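Long-range contacts in aromatic amino acid exporter YddG (Starkeya novella, PDB 5I20), which exports amino acids of broad variety across the cell inner membrane, among them L-threonine, L-methionine, L-lysine and L-glutamate: residues A[14-19]-A[221-226]; A[37-42]-A[211-216]; A[97-102]-A[245-250]. All coordinates share one frame; numbering follows the deposited sequence.

Three contacts join the first half of the chain to the second, each bringing together parts of two EamA-like sequence ranges. From the N terminus, residues 14-19 of the first transmembrane passage close the long loop of contact 1 on residues 221-226. Helix 32-53 then meets helix 209-221 through 37-42 and 211-216, so contact 2 lies wholly within that loop. Residues 97-102, at the break between helices 91-98 and 101-108, pair with 245-250; contact 3 therefore crosses both others. Contacts 1 and 2 touch through Phe225 and Phe40, contacts 1 and 3 through Ser18 and Ala247, and one lipid chain reaches both 1 and 3.

Contact 1: A[14-19]-A[221-226]; sequences ILLWST and VGIAFY. With OLC ((2R)-2,3-dihydroxypropyl (9Z)-octadec-9-enoate), chain G.
Leu16 reaches across to Ile223 and Ala224 with one branch: its CD1 lies 3.7 Å from Ile223 CG2 and equally near the backbone N of Ala224. The Leu16 and Ile223 side chains cross at about a right angle where helix 224-234 begins, Ile223 being its N-cap residue. Leu16 CB also packs against Ala224 CB.

Trp17 carries most of what remains. Its CG, anti to the carbonyl carbon (chi1 -67°), is stepped from CB in the direction of Ala224, and the pyrrole side of the indole comes obliquely against the Ala224 methyl, NE1 3.3 Å from Ala224 CB. The NE1 hydrogen bond goes to Pro220 O, which ties the indole to the end of helix 209-221. Farther round, Trp17 turns its edge toward the face of Phe225, the five-membered ring and the Phe225 ring having centroids 5.9 Å apart and planes at 61°; Trp17 CZ2 is the atom nearest Phe225 CE1. The lipid chain lies over one indole face, with OLC C9 above the ring centre and 3.5 Å from Trp17 CE2. An alanine in place of Trp17 would probably leave Pro220 O without this donor and open a gap between Phe225, the Ala224 methyl and the lipid.

After Trp17, Ser18 OG bonds back to Ile14 O at 2.6 Å, and Thr19 OG1 to Leu16 O at 2.8 Å, both within 14-19. Trp163 and Trp228 also meet the Trp17 ring, making an aromatic cluster near the middle of the basket-shaped DMT fold, consistent with a place by its large central cavity.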
loop_
_atom_site.group_PDB
_atom_site.type_symbol
_atom_site.label_atom_id
_atom_site.label_comp_id
_atom_site.label_asym_id
_atom_site.label_seq_id
_atom_site.Cartn_x
_atom_site.Cartn_y
_atom_site.Cartn_z
ATOM N N ILE A 14 2.934 -0.501 -6.792
ATOM C CA ILE A 14 3.934 0.265 -6.060
ATOM C C ILE A 14 4.177 1.618 -6.726
ATOM O O ILE A 14 4.367 2.629 -6.048
ATOM C CB ILE A 14 5.256 -0.517 -5.957
ATOM C CG1 ILE A 14 5.012 -1.856 -5.257
ATOM C CG2 ILE A 14 6.312 0.296 -5.227
ATOM C CD1 ILE A 14 6.168 -2.837 -5.371
ATOM N N LEU A 15 4.163 1.633 -8.056
ATOM C CA LEU A 15 4.294 2.879 -8.805
ATOM C C LEU A 15 3.102 3.800 -8.556
ATOM O O LEU A 15 3.271 4.998 -8.354
ATOM C CB LEU A 15 4.433 2.599 -10.302
ATOM C CG LEU A 15 5.716 1.896 -10.746
ATOM C CD1 LEU A 15 5.689 1.625 -12.242
ATOM C CD2 LEU A 15 6.934 2.723 -10.367
ATOM N N LEU A 16 1.899 3.232 -8.564
ATOM C CA LEU A 16 0.685 4.021 -8.375
ATOM C C LEU A 16 0.565 4.540 -6.942
ATOM O O LEU A 16 0.090 5.652 -6.721
ATOM C CB LEU A 16 -0.553 3.200 -8.756
ATOM C CG LEU A 16 -0.767 2.981 -10.260
ATOM C CD1 LEU A 16 -1.842 1.937 -10.510
ATOM C CD2 LEU A 16 -1.124 4.290 -10.957
ATOM N N TRP A 17 1.007 3.744 -5.973
ATOM C CA TRP A 17 0.970 4.164 -4.573
ATOM C C TRP A 17 2.020 5.234 -4.284
ATOM O O TRP A 17 1.923 5.955 -3.294
ATOM C CB TRP A 17 1.162 2.961 -3.647
ATOM C CG TRP A 17 0.010 2.002 -3.697
ATOM C CD1 TRP A 17 -1.292 2.300 -3.976
ATOM C CD2 TRP A 17 0.060 0.585 -3.482
ATOM N NE1 TRP A 17 -2.059 1.160 -3.937
ATOM C CE2 TRP A 17 -1.252 0.093 -3.640
ATOM C CE3 TRP A 17 1.087 -0.313 -3.171
ATOM C CZ2 TRP A 17 -1.565 -1.259 -3.497
ATOM C CZ3 TRP A 17 0.774 -1.652 -3.026
ATOM C CH2 TRP A 17 -0.542 -2.112 -3.190
ATOM N N SER A 18 3.015 5.340 -5.159
ATOM C CA SER A 18 4.041 6.369 -5.030
ATOM C C SER A 18 3.484 7.767 -5.308
ATOM O O SER A 18 4.073 8.766 -4.889
ATOM C CB SER A 18 5.213 6.082 -5.977
ATOM O OG SER A 18 5.782 4.808 -5.729
ATOM N N THR A 19 2.356 7.838 -6.014
ATOM C CA THR A 19 1.773 9.129 -6.393
ATOM C C THR A 19 0.819 9.696 -5.337
ATOM O O THR A 19 0.269 10.781 -5.518
ATOM C CB THR A 19 1.001 9.038 -7.735
ATOM O OG1 THR A 19 -0.210 8.290 -7.551
ATOM C CG2 THR A 19 1.850 8.378 -8.812
ATOM N N VAL A 221 -6.157 3.160 -6.550
ATOM C CA VAL A 221 -7.201 2.267 -6.064
ATOM C C VAL A 221 -7.760 1.403 -7.192
ATOM O O VAL A 221 -7.705 0.173 -7.133
ATOM C CB VAL A 221 -8.358 3.047 -5.406
ATOM C CG1 VAL A 221 -9.498 2.106 -5.060
ATOM C CG2 VAL A 221 -7.875 3.781 -4.163
ATOM N N GLY A 222 -8.285 2.057 -8.224
ATOM C CA GLY A 222 -8.961 1.371 -9.313
ATOM C C GLY A 222 -8.088 0.501 -10.194
ATOM O O GLY A 222 -8.593 -0.254 -11.021
ATOM N N ILE A 223 -6.776 0.609 -10.030
ATOM C CA ILE A 223 -5.858 -0.232 -10.784
ATOM C C ILE A 223 -4.871 -0.915 -9.844
ATOM O O ILE A 223 -4.585 -2.104 -9.987
ATOM C CB ILE A 223 -5.089 0.577 -11.848
ATOM C CG1 ILE A 223 -6.050 1.111 -12.912
ATOM C CG2 ILE A 223 -4.019 -0.280 -12.504
ATOM C CD1 ILE A 223 -5.381 1.977 -13.955
ATOM N N ALA A 224 -4.378 -0.158 -8.868
ATOM C CA ALA A 224 -3.332 -0.626 -7.967
ATOM C C ALA A 224 -3.720 -1.878 -7.181
ATOM O O ALA A 224 -2.905 -2.775 -7.012
ATOM C CB ALA A 224 -2.936 0.482 -7.015
ATOM N N PHE A 225 -4.955 -1.950 -6.701
ATOM C CA PHE A 225 -5.359 -3.109 -5.912
ATOM C C PHE A 225 -5.525 -4.351 -6.780
ATOM O O PHE A 225 -5.297 -5.470 -6.322
ATOM C CB PHE A 225 -6.646 -2.817 -5.138
ATOM C CG PHE A 225 -6.441 -1.899 -3.970
ATOM C CD1 PHE A 225 -5.777 -2.339 -2.836
ATOM C CD2 PHE A 225 -6.894 -0.592 -4.009
ATOM C CE1 PHE A 225 -5.575 -1.493 -1.761
ATOM C CE2 PHE A 225 -6.699 0.257 -2.937
ATOM C CZ PHE A 225 -6.037 -0.194 -1.811
ATOM N N TYR A 226 -5.904 -4.156 -8.036
ATOM C CA TYR A 226 -6.057 -5.283 -8.949
ATOM C C TYR A 226 -4.698 -5.772 -9.435
ATOM O O TYR A 226 -4.469 -6.975 -9.548
ATOM C CB TYR A 226 -6.943 -4.901 -10.135
ATOM C CG TYR A 226 -8.288 -4.358 -9.713
ATOM C CD1 TYR A 226 -9.373 -5.205 -9.515
ATOM C CD2 TYR A 226 -8.469 -2.998 -9.499
ATOM C CE1 TYR A 226 -10.602 -4.708 -9.124
ATOM C CE2 TYR A 226 -9.693 -2.496 -9.107
ATOM C CZ TYR A 226 -10.755 -3.354 -8.920
ATOM O OH TYR A 226 -11.971 -2.851 -8.530
HETATM C C10 OLC G . -0.294 0.053 1.044
HETATM C C9 OLC G . -1.051 0.413 -0.187
HETATM C C11 OLC G . -0.953 0.201 2.371
HETATM C C8 OLC G . -2.442 0.936 -0.082
HETATM C C16 OLC G . 1.227 4.311 4.349
HETATM C C12 OLC G . 0.071 0.496 3.413
HETATM C C7 OLC G . -2.455 2.418 -0.246
HETATM C C15 OLC G . 0.088 3.578 4.977
HETATM C C13 OLC G . -0.561 1.268 4.523
HETATM C C6 OLC G . -3.861 2.915 -0.181
HETATM C C14 OLC G . 0.455 2.144 5.172
HETATM C C5 OLC G . -3.995 3.900 0.931
HETATM C C4 OLC G . -5.247 4.694 0.759
HETATM C C3 OLC G . -5.276 5.807 1.753
HETATM C C2 OLC G . -6.418 6.717 1.448
#

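Contact 2: A[37-42]-A[211-216]; sequences ALTFTI and LAVVAL
A crossing of two transmembrane helices brings Thr39 and Ile42 of helix 32-53 against Val213, Val214 and Leu216 of helix 209-221. The local axes come within 8.5 Å, and their N-to-C directions differ by 49°.

Thr39 sits where the two backbones are nearest and turns its methyl, not its hydroxyl, to the other helix. With chi1 at 48°, OG1 lies between the backbone N and the carbonyl carbon; CG2, anti to the carbonyl carbon, is the branch that meets helix 209-221. There CG2 comes to 3.4 Å from Val213 O and 3.7 Å from Leu216 CB, the Thr39 and Leu216 side chains running next to one another in the same sense. OG1 bonds within its own helix, chiefly to Leu35 O, with Thr36 O as a second acceptor.

In the fold of this DMT transporter the packing joins the first EamA-like range to the second, well away from the centre of the chain. Val213 presents CG1, anti to its backbone N (chi1 174°), which touches both Thr39 CG2 at 4.0 Å and Leu38 CB at 4.1 Å. One turn after Leu38, Ile42 stretches its CD1 to the backbone of the neighbouring helix, 4.0 Å from Val214 CA. Leu38 also touches Trp204 and Pro205 in the loop before helix 209-221, while Leu216 packs on Leu20 and Ala23 of helix 20-27.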
loop_
_atom_site.group_PDB
_atom_site.type_symbol
_atom_site.label_atom_id
_atom_site.label_comp_id
_atom_site.label_asym_id
_atom_site.label_seq_id
_atom_site.Cartn_x
_atom_site.Cartn_y
_atom_site.Cartn_z
ATOM N N ALA A 37 -14.510 6.306 0.955
ATOM C CA ALA A 37 -15.798 5.928 0.380
ATOM C C ALA A 37 -15.929 6.371 -1.077
ATOM O O ALA A 37 -16.424 5.622 -1.919
ATOM C CB ALA A 37 -16.933 6.513 1.207
ATOM N N LEU A 38 -15.482 7.588 -1.368
ATOM C CA LEU A 38 -15.568 8.121 -2.722
ATOM C C LEU A 38 -14.571 7.438 -3.657
ATOM O O LEU A 38 -14.921 7.041 -4.768
ATOM C CB LEU A 38 -15.337 9.636 -2.718
ATOM C CG LEU A 38 -16.385 10.505 -2.016
ATOM C CD1 LEU A 38 -15.934 11.959 -1.960
ATOM C CD2 LEU A 38 -17.743 10.396 -2.700
ATOM N N THR A 39 -13.331 7.293 -3.207
ATOM C CA THR A 39 -12.284 6.747 -4.068
ATOM C C THR A 39 -12.413 5.237 -4.294
ATOM O O THR A 39 -12.045 4.736 -5.357
ATOM C CB THR A 39 -10.881 7.051 -3.500
ATOM O OG1 THR A 39 -10.836 6.709 -2.109
ATOM C CG2 THR A 39 -10.555 8.528 -3.662
ATOM N N PHE A 40 -12.939 4.517 -3.309
ATOM C CA PHE A 40 -13.085 3.070 -3.447
ATOM C C PHE A 40 -14.336 2.692 -4.231
ATOM O O PHE A 40 -14.398 1.611 -4.818
ATOM C CB PHE A 40 -13.090 2.393 -2.075
ATOM C CG PHE A 40 -11.721 1.999 -1.601
ATOM C CD1 PHE A 40 -10.900 2.920 -0.971
ATOM C CD2 PHE A 40 -11.247 0.717 -1.806
ATOM C CE1 PHE A 40 -9.638 2.562 -0.543
ATOM C CE2 PHE A 40 -9.985 0.354 -1.381
ATOM C CZ PHE A 40 -9.181 1.279 -0.749
ATOM N N THR A 41 -15.330 3.574 -4.237
ATOM C CA THR A 41 -16.478 3.394 -5.116
ATOM C C THR A 41 -16.005 3.527 -6.559
ATOM O O THR A 41 -16.356 2.717 -7.414
ATOM C CB THR A 41 -17.598 4.413 -4.830
ATOM O OG1 THR A 41 -18.108 4.201 -3.508
ATOM C CG2 THR A 41 -18.733 4.260 -5.828
ATOM N N ILE A 42 -15.190 4.546 -6.819
ATOM C CA ILE A 42 -14.605 4.739 -8.140
ATOM C C ILE A 42 -13.677 3.575 -8.473
ATOM O O ILE A 42 -13.694 3.051 -9.585
ATOM C CB ILE A 42 -13.829 6.072 -8.231
ATOM C CG1 ILE A 42 -14.780 7.252 -8.007
ATOM C CG2 ILE A 42 -13.133 6.203 -9.581
ATOM C CD1 ILE A 42 -14.093 8.602 -7.947
ATOM N N LEU A 211 -10.985 16.512 -8.954
ATOM C CA LEU A 211 -10.136 15.886 -9.962
ATOM C C LEU A 211 -9.085 14.985 -9.318
ATOM O O LEU A 211 -8.701 13.961 -9.882
ATOM C CB LEU A 211 -9.467 16.952 -10.831
ATOM C CG LEU A 211 -8.833 16.472 -12.138
ATOM C CD1 LEU A 211 -9.727 15.451 -12.826
ATOM C CD2 LEU A 211 -8.574 17.655 -13.060
ATOM N N ALA A 212 -8.627 15.369 -8.132
ATOM C CA ALA A 212 -7.678 14.556 -7.384
ATOM C C ALA A 212 -8.365 13.305 -6.853
ATOM O O ALA A 212 -7.785 12.218 -6.853
ATOM C CB ALA A 212 -7.070 15.354 -6.245
ATOM N N VAL A 213 -9.602 13.472 -6.400
ATOM C CA VAL A 213 -10.404 12.359 -5.908
ATOM C C VAL A 213 -10.551 11.286 -6.982
ATOM O O VAL A 213 -10.350 10.101 -6.720
ATOM C CB VAL A 213 -11.801 12.827 -5.456
ATOM C CG1 VAL A 213 -12.670 11.638 -5.080
ATOM C CG2 VAL A 213 -11.686 13.799 -4.292
ATOM N N VAL A 214 -10.888 11.714 -8.195
ATOM C CA VAL A 214 -11.068 10.789 -9.308
ATOM C C VAL A 214 -9.753 10.097 -9.669
ATOM O O VAL A 214 -9.733 8.903 -9.961
ATOM C CB VAL A 214 -11.634 11.509 -10.546
ATOM C CG1 VAL A 214 -11.812 10.537 -11.700
ATOM C CG2 VAL A 214 -12.957 12.173 -10.206
ATOM N N ALA A 215 -8.657 10.851 -9.637
ATOM C CA ALA A 215 -7.338 10.305 -9.939
ATOM C C ALA A 215 -6.958 9.212 -8.948
ATOM O O ALA A 215 -6.466 8.151 -9.335
ATOM C CB ALA A 215 -6.291 11.406 -9.934
ATOM N N LEU A 216 -7.190 9.483 -7.667
ATOM C CA LEU A 216 -6.940 8.508 -6.615
ATOM C C LEU A 216 -7.799 7.264 -6.818
ATOM O O LEU A 216 -7.333 6.141 -6.640
ATOM C CB LEU A 216 -7.216 9.116 -5.238
ATOM C CG LEU A 216 -6.291 10.228 -4.741
ATOM C CD1 LEU A 216 -6.755 10.737 -3.383
ATOM C CD2 LEU A 216 -4.854 9.736 -4.664
#

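Contact 3: A[97-102]-A[245-250]; sequences VAYLWP and YAAPVL. With OLC ((2R)-2,3-dihydroxypropyl (9Z)-octadec-9-enoate), chain G.
Tyr99 and Pro102 meet Tyr245, Ala247 and Pro248 where two broken transmembrane passages face each other in the DMT fold, which is built of inverted structural repeats. Tyr99 is the first residue to leave helical geometry after helix 91-98, in the short link to helix 101-108; Tyr245 belongs to the passage that is interrupted after helix 237-243.

A single hydrogen bond crosses the contact. Tyr245 OH donates to Tyr99 O at 3.0 Å, in the carbonyl plane and with a C=O...donor angle of 146°. This gives a main-chain carbonyl at the helix break a side-chain partner, and the same hydroxyl makes a weak bond with Leu103 N.

Two proline-aromatic CH-pi contacts lie beside this bond. Pro102 CB stands over one face of Tyr245, 3.6 Å from the ring centroid and 18° off the normal, while its CG approaches CE1 on the same ring; the proline side chain is set crosswise to that of the tyrosine. In the second contact the outer ends of Pro248 and Tyr99 meet, with Pro248 CG over the ring face at 3.9 Å from the Tyr99 centroid. Trp101 NE1 lies over the opposite face of Tyr99, toward the rim, so both faces of the phenol have a neighbour.

Van der Waals packing completes the join. The two tyrosines pass one another with their hydroxyl ends headed opposite ways, Tyr99 CD1 meeting Tyr245 CE1 at 4.1 Å. The lipid chain touches 97-102 with its C14 against the Ala98 methyl and its C12 near Trp101 NE1. At the end of the Tyr99 phenol, OH comes within 3.3 Å of Ala247 CB.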
loop_
_atom_site.group_PDB
_atom_site.type_symbol
_atom_site.label_atom_id
_atom_site.label_comp_id
_atom_site.label_asym_id
_atom_site.label_seq_id
_atom_site.Cartn_x
_atom_site.Cartn_y
_atom_site.Cartn_z
ATOM N N VAL A 97 5.976 3.609 11.221
ATOM C CA VAL A 97 5.572 2.352 11.845
ATOM C C VAL A 97 4.767 1.511 10.856
ATOM O O VAL A 97 5.029 0.318 10.695
ATOM C CB VAL A 97 4.755 2.585 13.136
ATOM C CG1 VAL A 97 4.160 1.278 13.640
ATOM C CG2 VAL A 97 5.632 3.208 14.210
ATOM N N ALA A 98 3.807 2.135 10.177
ATOM C CA ALA A 98 3.024 1.440 9.156
ATOM C C ALA A 98 3.906 0.867 8.047
ATOM O O ALA A 98 3.608 -0.196 7.500
ATOM C CB ALA A 98 1.974 2.371 8.562
ATOM N N TYR A 99 4.995 1.557 7.723
ATOM C CA TYR A 99 5.851 1.108 6.626
ATOM C C TYR A 99 6.826 0.013 7.049
ATOM O O TYR A 99 7.855 -0.209 6.410
ATOM C CB TYR A 99 6.602 2.287 6.001
ATOM C CG TYR A 99 6.126 2.555 4.592
ATOM C CD1 TYR A 99 6.498 1.719 3.547
ATOM C CD2 TYR A 99 5.280 3.619 4.310
ATOM C CE1 TYR A 99 6.056 1.942 2.259
ATOM C CE2 TYR A 99 4.832 3.852 3.020
ATOM C CZ TYR A 99 5.224 3.010 1.999
ATOM O OH TYR A 99 4.786 3.232 0.715
ATOM N N LEU A 100 6.476 -0.674 8.129
ATOM C CA LEU A 100 7.065 -1.964 8.432
ATOM C C LEU A 100 6.433 -3.039 7.554
ATOM O O LEU A 100 6.948 -4.153 7.469
ATOM C CB LEU A 100 6.880 -2.319 9.911
ATOM C CG LEU A 100 7.825 -1.622 10.889
ATOM C CD1 LEU A 100 7.367 -1.828 12.324
ATOM C CD2 LEU A 100 9.241 -2.139 10.697
ATOM N N TRP A 101 5.327 -2.706 6.890
ATOM C CA TRP A 101 4.581 -3.719 6.140
ATOM C C TRP A 101 5.341 -4.373 4.975
ATOM O O TRP A 101 5.083 -5.536 4.673
ATOM C CB TRP A 101 3.239 -3.156 5.628
ATOM C CG TRP A 101 3.255 -2.141 4.502
ATOM C CD1 TRP A 101 3.151 -0.785 4.627
ATOM C CD2 TRP A 101 3.320 -2.406 3.087
ATOM N NE1 TRP A 101 3.174 -0.190 3.390
ATOM C CE2 TRP A 101 3.274 -1.158 2.427
ATOM C CE3 TRP A 101 3.429 -3.570 2.319
ATOM C CZ2 TRP A 101 3.328 -1.042 1.035
ATOM C CZ3 TRP A 101 3.484 -3.452 0.931
ATOM C CH2 TRP A 101 3.432 -2.197 0.308
ATOM N N PRO A 102 6.270 -3.653 4.317
ATOM C CA PRO A 102 6.979 -4.418 3.282
ATOM C C PRO A 102 7.880 -5.505 3.868
ATOM O O PRO A 102 7.961 -6.594 3.301
ATOM C CB PRO A 102 7.805 -3.351 2.558
ATOM C CG PRO A 102 7.061 -2.077 2.797
ATOM C CD PRO A 102 6.538 -2.208 4.197
ATOM N N TYR A 245 9.489 -0.921 -0.795
ATOM C CA TYR A 245 10.225 0.215 -0.228
ATOM C C TYR A 245 10.687 1.211 -1.297
ATOM O O TYR A 245 11.348 2.196 -0.983
ATOM C CB TYR A 245 11.432 -0.258 0.588
ATOM C CG TYR A 245 11.056 -0.782 1.951
ATOM C CD1 TYR A 245 10.322 -0.000 2.837
ATOM C CD2 TYR A 245 11.407 -2.067 2.342
ATOM C CE1 TYR A 245 9.963 -0.478 4.080
ATOM C CE2 TYR A 245 11.052 -2.556 3.581
ATOM C CZ TYR A 245 10.329 -1.758 4.447
ATOM O OH TYR A 245 9.971 -2.243 5.684
ATOM N N ALA A 246 10.347 0.962 -2.556
ATOM C CA ALA A 246 10.621 1.945 -3.594
ATOM C C ALA A 246 9.593 3.071 -3.535
ATOM O O ALA A 246 9.867 4.188 -3.968
ATOM C CB ALA A 246 10.623 1.298 -4.968
ATOM N N ALA A 247 8.418 2.775 -2.987
ATOM C CA ALA A 247 7.324 3.745 -2.946
ATOM C C ALA A 247 7.671 5.040 -2.194
ATOM O O ALA A 247 7.392 6.121 -2.705
ATOM C CB ALA A 247 6.066 3.107 -2.350
ATOM N N PRO A 248 8.278 4.948 -0.989
ATOM C CA PRO A 248 8.649 6.214 -0.336
ATOM C C PRO A 248 9.678 7.023 -1.120
ATOM O O PRO A 248 9.590 8.250 -1.158
ATOM C CB PRO A 248 9.236 5.759 1.003
ATOM C CG PRO A 248 8.598 4.437 1.258
ATOM C CD PRO A 248 8.494 3.798 -0.092
ATOM N N VAL A 249 10.640 6.344 -1.739
ATOM C CA VAL A 249 11.671 7.021 -2.520
ATOM C C VAL A 249 11.092 7.646 -3.784
ATOM O O VAL A 249 11.357 8.809 -4.092
ATOM C CB VAL A 249 12.807 6.055 -2.912
ATOM C CG1 VAL A 249 13.793 6.746 -3.842
ATOM C CG2 VAL A 249 13.512 5.539 -1.672
ATOM N N LEU A 250 10.306 6.868 -4.518
ATOM C CA LEU A 250 9.676 7.362 -5.732
ATOM C C LEU A 250 8.710 8.497 -5.404
ATOM O O LEU A 250 8.584 9.452 -6.168
ATOM C CB LEU A 250 8.952 6.228 -6.462
ATOM C CG LEU A 250 9.856 5.210 -7.164
ATOM C CD1 LEU A 250 9.049 4.035 -7.686
ATOM C CD2 LEU A 250 10.631 5.869 -8.300
HETATM C C10 OLC G . -0.294 0.053 1.044
HETATM C C9 OLC G . -1.051 0.413 -0.187
HETATM C C11 OLC G . -0.953 0.201 2.371
HETATM C C8 OLC G . -2.442 0.936 -0.082
HETATM C C16 OLC G . 1.227 4.311 4.349
HETATM C C12 OLC G . 0.071 0.496 3.413
HETATM C C7 OLC G . -2.455 2.418 -0.246
HETATM C C15 OLC G . 0.088 3.578 4.977
HETATM C C13 OLC G . -0.561 1.268 4.523
HETATM C C6 OLC G . -3.861 2.915 -0.181
HETATM C C14 OLC G . 0.455 2.144 5.172
HETATM C C5 OLC G . -3.995 3.900 0.931
HETATM C C4 OLC G . -5.247 4.694 0.759
HETATM C C3 OLC G . -5.276 5.807 1.753
HETATM C C2 OLC G . -6.418 6.717 1.448
#